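Local coordinates for protein ribulose bisphosphate carboxylase (Hyperthermus butylicus DSM 5456, PDB 6HUN) that probably adds carbon dioxide and water to ribulose 1,5-bisphosphate to give two 3-phosphoglycerate molecules, as part of an archaeal AMP degradation pathway, at residues 219-224 against 259-264. Sequence-based numbering, arbitrary orientation.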
loop_
_atom_site.group_PDB
_atom_site.type_symbol
_atom_site.label_atom_id
_atom_site.label_comp_id
_atom_site.label_asym_id
_atom_site.label_seq_id
_atom_site.Cartn_x
_atom_site.Cartn_y
_atom_site.Cartn_z
ATOM N N ARG A 219 -1.964 -26.439 -9.242
ATOM C CA ARG A 219 -3.306 -26.118 -8.741
ATOM C C ARG A 219 -4.252 -25.703 -9.872
ATOM O O ARG A 219 -5.382 -26.228 -9.984
ATOM C CB ARG A 219 -3.202 -24.997 -7.699
ATOM C CG ARG A 219 -4.529 -24.434 -7.283
ATOM C CD ARG A 219 -4.338 -23.571 -6.034
ATOM N NE ARG A 219 -4.209 -22.149 -6.312
ATOM C CZ ARG A 219 -3.092 -21.459 -6.121
ATOM N NH1 ARG A 219 -2.003 -22.081 -5.677
ATOM N NH2 ARG A 219 -3.072 -20.163 -6.386
ATOM N N LEU A 220 -3.771 -24.833 -10.763
ATOM C CA LEU A 220 -4.553 -24.366 -11.907
ATOM C C LEU A 220 -4.963 -25.519 -12.833
ATOM O O LEU A 220 -6.109 -25.578 -13.283
ATOM C CB LEU A 220 -3.738 -23.330 -12.679
ATOM C CG LEU A 220 -4.302 -22.763 -13.974
ATOM C CD1 LEU A 220 -5.631 -22.101 -13.636
ATOM C CD2 LEU A 220 -3.301 -21.810 -14.705
ATOM N N LYS A 221 -4.041 -26.420 -13.154
ATOM C CA LYS A 221 -4.418 -27.600 -13.942
ATOM C C LYS A 221 -5.566 -28.371 -13.289
ATOM O O LYS A 221 -6.525 -28.775 -13.963
ATOM C CB LYS A 221 -3.216 -28.524 -14.095
ATOM C CG LYS A 221 -1.996 -27.907 -14.768
ATOM C CD LYS A 221 -0.838 -28.915 -14.871
ATOM C CE LYS A 221 -1.102 -29.979 -15.937
ATOM N NZ LYS A 221 -2.087 -31.034 -15.520
ATOM N N GLU A 222 -5.459 -28.644 -11.986
ATOM C CA GLU A 222 -6.489 -29.432 -11.316
ATOM C C GLU A 222 -7.834 -28.712 -11.275
ATOM O O GLU A 222 -8.887 -29.364 -11.343
ATOM C CB GLU A 222 -6.054 -29.801 -9.905
ATOM C CG GLU A 222 -4.954 -30.822 -9.829
ATOM C CD GLU A 222 -5.360 -32.114 -10.473
ATOM O OE1 GLU A 222 -6.379 -32.718 -10.028
ATOM O OE2 GLU A 222 -4.675 -32.513 -11.443
ATOM N N VAL A 223 -7.831 -27.382 -11.152
ATOM C CA VAL A 223 -9.101 -26.658 -11.144
ATOM C C VAL A 223 -9.680 -26.534 -12.551
ATOM O O VAL A 223 -10.901 -26.633 -12.730
ATOM C CB VAL A 223 -8.940 -25.275 -10.474
ATOM C CG1 VAL A 223 -10.270 -24.469 -10.540
ATOM C CG2 VAL A 223 -8.478 -25.471 -9.051
ATOM N N MET A 224 -8.841 -26.383 -13.574
ATOM C CA MET A 224 -9.357 -26.185 -14.928
ATOM C C MET A 224 -9.935 -27.468 -15.500
ATOM O O MET A 224 -10.853 -27.409 -16.326
ATOM C CB MET A 224 -8.268 -25.655 -15.851
ATOM C CG MET A 224 -7.829 -24.239 -15.521
ATOM S SD MET A 224 -9.210 -23.078 -15.257
ATOM C CE MET A 224 -10.022 -23.157 -16.902
ATOM N N ALA A 259 -4.325 -17.568 -18.895
ATOM C CA ALA A 259 -4.803 -17.345 -20.257
ATOM C C ALA A 259 -4.629 -18.603 -21.127
ATOM O O ALA A 259 -5.555 -19.008 -21.839
ATOM C CB ALA A 259 -4.045 -16.158 -20.871
ATOM N N ASP A 260 -3.446 -19.238 -21.076
ATOM C CA ASP A 260 -3.206 -20.422 -21.919
ATOM C C ASP A 260 -4.133 -21.577 -21.587
ATOM O O ASP A 260 -4.379 -22.426 -22.457
ATOM C CB ASP A 260 -1.758 -20.882 -21.777
ATOM C CG ASP A 260 -0.798 -19.901 -22.396
ATOM O OD1 ASP A 260 -1.309 -19.066 -23.185
ATOM O OD2 ASP A 260 0.426 -19.951 -22.123
ATOM N N TYR A 261 -4.622 -21.664 -20.341
ATOM C CA TYR A 261 -5.577 -22.709 -19.978
ATOM C C TYR A 261 -7.014 -22.326 -20.271
ATOM O O TYR A 261 -7.920 -23.089 -19.916
ATOM C CB TYR A 261 -5.448 -23.110 -18.503
ATOM C CG TYR A 261 -4.325 -24.087 -18.211
ATOM C CD1 TYR A 261 -4.468 -25.443 -18.435
ATOM C CD2 TYR A 261 -3.127 -23.648 -17.729
ATOM C CE1 TYR A 261 -3.437 -26.315 -18.164
ATOM C CE2 TYR A 261 -2.113 -24.498 -17.454
ATOM C CZ TYR A 261 -2.268 -25.828 -17.673
ATOM O OH TYR A 261 -1.218 -26.663 -17.399
ATOM N N GLY A 262 -7.253 -21.245 -21.002
ATOM C CA GLY A 262 -8.622 -20.940 -21.358
ATOM C C GLY A 262 -9.468 -20.381 -20.223
ATOM O O GLY A 262 -10.678 -20.291 -20.387
ATOM N N ASN A 263 -8.867 -20.011 -19.074
ATOM C CA ASN A 263 -9.615 -19.341 -18.009
ATOM C C ASN A 263 -9.647 -17.841 -18.294
ATOM O O ASN A 263 -8.724 -17.294 -18.913
ATOM C CB ASN A 263 -8.979 -19.609 -16.636
ATOM C CG ASN A 263 -9.845 -19.125 -15.471
ATOM O OD1 ASN A 263 -10.954 -19.614 -15.288
ATOM N ND2 ASN A 263 -9.324 -18.172 -14.660
ATOM N N LYS A 264 -10.717 -17.171 -17.843
ATOM C CA LYS A 264 -10.987 -15.803 -18.251
ATOM C C LYS A 264 -10.795 -14.804 -17.113
ATOM O O LYS A 264 -11.024 -13.604 -17.321
ATOM C CB LYS A 264 -12.386 -15.660 -18.797
ATOM C CG LYS A 264 -12.591 -16.515 -20.101
ATOM C CD LYS A 264 -11.683 -15.939 -21.179
ATOM C CE LYS A 264 -12.411 -14.830 -21.962
ATOM N NZ LYS A 264 -11.560 -14.205 -23.029
#
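Apolar packing carries most of this contact, and the ring of Y261 is its main element. The ring leans obliquely across one flank of helix 216-234. L220 sends its CG anti to the backbone N (chi1 176°), and its CD2 methyl lies 3.5 Å from CD2 of Y261. Buried L220 also packs on L257 and V258 of helix 248-260 and on Y240 of strand 239-243. K221 runs past the far end of the ring. K221 CG comes to 3.0 Å from Y261 OH, a tight van der Waals approach. CD follows extended, and the bend at chi3 keeps CE near the same oxygen. At the root of the Y261 side chain, M224 CG lies 4.0 Å from Y261 CB.

Both helices belong to the outer layer of the TIM-barrel domain of RuBisCO. Helix 248-260 ends in a Schellman motif and hands over to barrel strand 265-269. G262, at positive phi (74°), is the C-prime residue of the motif; G262 N bonds to A259 O at 2.9 Å and N263 N bonds back to V258 O. The M224 chain folds at chi2 and chi3, which brings its thioether up to this turn. M224 CE is 3.7 Å from Y261 O, and M224 SD is 3.7 Å from N263 CB. M224 and N263 cross at about a right angle.

No hydrogen bond joins the two segments. The polar ends of N263 and Y261 have outside partners. N263 is buried, and its ND2 donates to Y240 O. The Y261 hydroxyl has a weak hydrogen bond with E217 OE2, one turn before K221.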